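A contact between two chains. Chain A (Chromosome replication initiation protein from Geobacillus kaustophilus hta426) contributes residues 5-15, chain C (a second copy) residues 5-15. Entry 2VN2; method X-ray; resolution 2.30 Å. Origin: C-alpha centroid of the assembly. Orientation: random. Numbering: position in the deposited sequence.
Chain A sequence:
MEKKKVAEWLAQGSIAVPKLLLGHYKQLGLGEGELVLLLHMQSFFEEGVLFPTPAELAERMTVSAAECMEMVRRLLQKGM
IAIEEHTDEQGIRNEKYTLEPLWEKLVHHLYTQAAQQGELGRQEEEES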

# COMPACT_ATOMS: atom_id res chain seq x y z
N LYS A 5 -19.58 5.47 10.33
CA LYS A 5 -18.68 6.57 10.02
C LYS A 5 -17.22 6.04 10.06
O LYS A 5 -16.42 6.32 9.18
N VAL A 6 -16.95 5.31 11.11
CA VAL A 6 -15.68 4.67 11.29
C VAL A 6 -15.36 3.79 10.15
O VAL A 6 -14.25 3.90 9.62
N ALA A 7 -16.36 2.97 9.73
CA ALA A 7 -16.28 2.07 8.59
C ALA A 7 -15.97 2.87 7.34
O ALA A 7 -15.06 2.46 6.57
N GLU A 8 -16.63 4.01 7.14
CA GLU A 8 -16.32 4.88 5.97
C GLU A 8 -14.92 5.47 6.09
O GLU A 8 -14.24 5.50 5.10
N TRP A 9 -14.44 5.83 7.31
CA TRP A 9 -13.05 6.15 7.38
C TRP A 9 -12.14 5.01 6.98
O TRP A 9 -11.23 5.24 6.16
N LEU A 10 -12.36 3.81 7.56
CA LEU A 10 -11.53 2.68 7.33
C LEU A 10 -11.49 2.20 5.90
O LEU A 10 -10.42 1.70 5.47
N ALA A 11 -12.60 2.40 5.15
CA ALA A 11 -12.75 2.05 3.72
C ALA A 11 -12.06 2.98 2.76
O ALA A 11 -11.91 2.66 1.58
N GLN A 12 -11.61 4.14 3.23
CA GLN A 12 -10.89 5.08 2.35
C GLN A 12 -9.59 4.48 1.78
O GLN A 12 -9.17 4.82 0.70
N GLY A 13 -8.91 3.65 2.54
CA GLY A 13 -7.71 3.15 1.95
C GLY A 13 -6.44 3.97 2.03
O GLY A 13 -6.35 4.96 2.74
N SER A 14 -5.47 3.53 1.27
CA SER A 14 -4.07 3.88 1.43
C SER A 14 -3.49 4.01 0.08
O SER A 14 -3.93 3.32 -0.81
N ILE A 15 -2.49 4.89 -0.04
CA ILE A 15 -1.59 5.08 -1.19
C ILE A 15 -0.33 4.27 -0.81
O ILE A 15 0.14 4.34 0.35
N LYS C 5 -9.18 4.02 20.32
CA LYS C 5 -9.42 2.67 19.67
C LYS C 5 -9.53 2.79 18.15
O LYS C 5 -8.89 2.03 17.44
N VAL C 6 -10.32 3.76 17.68
CA VAL C 6 -10.43 4.07 16.29
C VAL C 6 -9.06 4.44 15.69
O VAL C 6 -8.76 3.94 14.63
N ALA C 7 -8.26 5.28 16.38
CA ALA C 7 -6.92 5.72 15.99
C ALA C 7 -6.02 4.50 15.84
O ALA C 7 -5.29 4.40 14.85
N GLU C 8 -6.11 3.55 16.77
CA GLU C 8 -5.36 2.29 16.63
C GLU C 8 -5.66 1.52 15.35
O GLU C 8 -4.71 0.98 14.73
N TRP C 9 -6.98 1.42 15.05
CA TRP C 9 -7.46 0.65 13.92
C TRP C 9 -6.99 1.28 12.65
O TRP C 9 -6.55 0.57 11.77
N LEU C 10 -7.16 2.60 12.54
CA LEU C 10 -6.54 3.40 11.51
C LEU C 10 -5.06 3.25 11.28
O LEU C 10 -4.67 3.36 10.23
N ALA C 11 -4.26 3.04 12.30
CA ALA C 11 -2.85 2.93 12.20
C ALA C 11 -2.32 1.47 12.05
O ALA C 11 -1.10 1.26 12.24
N GLN C 12 -3.19 0.47 11.84
CA GLN C 12 -2.76 -0.93 11.94
C GLN C 12 -1.84 -1.21 10.72
O GLN C 12 -0.84 -1.94 10.81
N GLY C 13 -2.10 -0.57 9.60
CA GLY C 13 -1.21 -0.81 8.45
C GLY C 13 -1.87 -1.73 7.40
O GLY C 13 -2.99 -2.18 7.59
N SER C 14 -1.13 -1.97 6.32
CA SER C 14 -1.55 -2.63 5.13
C SER C 14 -0.41 -3.47 4.67
O SER C 14 0.75 -3.10 4.93
N ILE C 15 -0.70 -4.57 4.02
CA ILE C 15 0.32 -5.31 3.26
C ILE C 15 0.21 -4.83 1.78
O ILE C 15 -0.86 -4.82 1.22

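What holds the two helices together? Apolar side chains do, with no direct hydrogen bond crossing between the stretches. V6(A) and V6(C) both point toward the opposite copy in the t rotamer, and their CG2 atoms meet at 4.0 Å, matching the facing backbone register.

How do the tryptophans join in? W9(A) and W9(C), both m at chi1, present a ring edge to the valine across the contact. CE3 of W9(A) lies 4.2 Å from CG1 of V6(C), and CE3 of W9(C) lies 4.3 Å from CG1 of V6(A), so the exchange is nearly symmetric.

Where does the symmetry fail? It fails at L10. Both leucines start sideways, but L10(A), with chi1 m and chi2 t, brings its end nearer: CD2 sits 3.9 Å from the backbone N of L10(C) and 4.3 Å from CB of W9(C). L10(C), with chi1 t and chi2 at 32°, is covered less by the other stretch.

How do the polar groups take part? S14(A) and S14(C), both m, point toward each other, yet their OG atoms stand 4.1 Å apart, too far for a direct hydrogen bond. Two waters bridge them: water 1 lies 3.0 Å from S14(A) OG and 2.6 Å from S14(C) OG, water 2 at 2.8 Å from S14(A) OG and 3.0 Å from S14(C) OG.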

# COMPACT_ATOMS: atom_id res chain seq x y z
CB LYS A 5 -18.90 7.71 11.08
CG LYS A 5 -18.42 8.99 10.66
CD LYS A 5 -19.06 9.40 9.39
CE LYS A 5 -17.94 9.87 8.48
NZ LYS A 5 -18.50 11.03 7.73
CB VAL A 6 -15.63 3.88 12.54
CG1 VAL A 6 -14.35 3.18 12.59
CG2 VAL A 6 -15.61 4.84 13.69
CB ALA A 7 -17.51 1.26 8.42
CB GLU A 8 -17.32 6.03 5.75
CG GLU A 8 -16.70 7.17 4.83
CD GLU A 8 -17.34 8.61 4.98
OE1 GLU A 8 -18.53 8.63 5.48
OE2 GLU A 8 -16.63 9.65 4.61
CB TRP A 9 -12.58 6.81 8.69
CG TRP A 9 -13.36 8.03 9.02
CD1 TRP A 9 -13.95 8.88 8.15
CD2 TRP A 9 -13.72 8.44 10.32
NE1 TRP A 9 -14.65 9.84 8.84
CE2 TRP A 9 -14.51 9.60 10.19
CE3 TRP A 9 -13.40 7.99 11.61
CZ2 TRP A 9 -15.05 10.26 11.32
CZ3 TRP A 9 -13.87 8.73 12.77
CH2 TRP A 9 -14.69 9.81 12.60
CB LEU A 10 -11.86 1.53 8.25
CG LEU A 10 -11.60 1.79 9.74
CD1 LEU A 10 -12.02 0.53 10.65
CD2 LEU A 10 -10.13 2.10 10.00
CB ALA A 11 -14.15 2.03 3.34
CB GLN A 12 -10.49 6.36 3.15
CG GLN A 12 -11.66 7.00 3.74
CD GLN A 12 -12.42 7.78 2.71
OE1 GLN A 12 -12.66 7.31 1.58
NE2 GLN A 12 -12.80 9.04 3.08
CB SER A 14 -3.36 2.80 2.21
OG SER A 14 -3.73 3.01 3.57
CB ILE A 15 -1.42 6.61 -1.52
CG1 ILE A 15 -2.28 6.98 -2.73
CG2 ILE A 15 -0.07 7.05 -2.08
CD1 ILE A 15 -3.55 7.71 -2.36
CB LYS C 5 -10.64 1.87 20.24
CG LYS C 5 -10.44 0.26 20.10
CD LYS C 5 -9.61 -0.35 21.29
CE LYS C 5 -8.63 -1.44 20.81
NZ LYS C 5 -7.40 -1.59 21.68
CB VAL C 6 -11.44 5.22 16.02
CG1 VAL C 6 -11.54 5.54 14.51
CG2 VAL C 6 -12.75 4.76 16.52
CB ALA C 7 -6.38 6.62 17.04
CB GLU C 8 -5.83 1.29 17.68
CG GLU C 8 -4.79 0.88 18.57
CD GLU C 8 -5.29 -0.22 19.51
OE1 GLU C 8 -5.56 0.19 20.71
OE2 GLU C 8 -5.42 -1.41 19.00
CB TRP C 9 -8.98 0.53 13.88
CG TRP C 9 -9.60 -0.30 15.02
CD1 TRP C 9 -9.00 -1.32 15.75
CD2 TRP C 9 -10.94 -0.15 15.56
NE1 TRP C 9 -9.88 -1.79 16.65
CE2 TRP C 9 -11.07 -1.10 16.57
CE3 TRP C 9 -12.03 0.66 15.23
CZ2 TRP C 9 -12.23 -1.24 17.32
CZ3 TRP C 9 -13.21 0.50 15.95
CH2 TRP C 9 -13.30 -0.41 17.00
CB LEU C 10 -6.90 4.89 11.72
CG LEU C 10 -6.19 6.19 11.33
CD1 LEU C 10 -5.39 6.06 10.01
CD2 LEU C 10 -7.26 7.44 11.25
CB ALA C 11 -2.26 3.47 13.59
CB GLN C 12 -3.98 -1.89 11.94
CG GLN C 12 -3.85 -3.13 12.76
CD GLN C 12 -4.08 -2.81 14.20
OE1 GLN C 12 -5.21 -3.00 14.72
NE2 GLN C 12 -3.06 -2.23 14.85
CB SER C 14 -1.76 -1.61 4.02
OG SER C 14 -2.99 -1.00 4.21
CB ILE C 15 0.04 -6.87 3.47
CG1 ILE C 15 0.72 -7.28 4.75
CG2 ILE C 15 0.58 -7.80 2.38
CD1 ILE C 15 -0.19 -7.33 5.93
O HOH W 1 -5.09 0.33 3.47
O HOH W 2 -2.83 1.55 5.77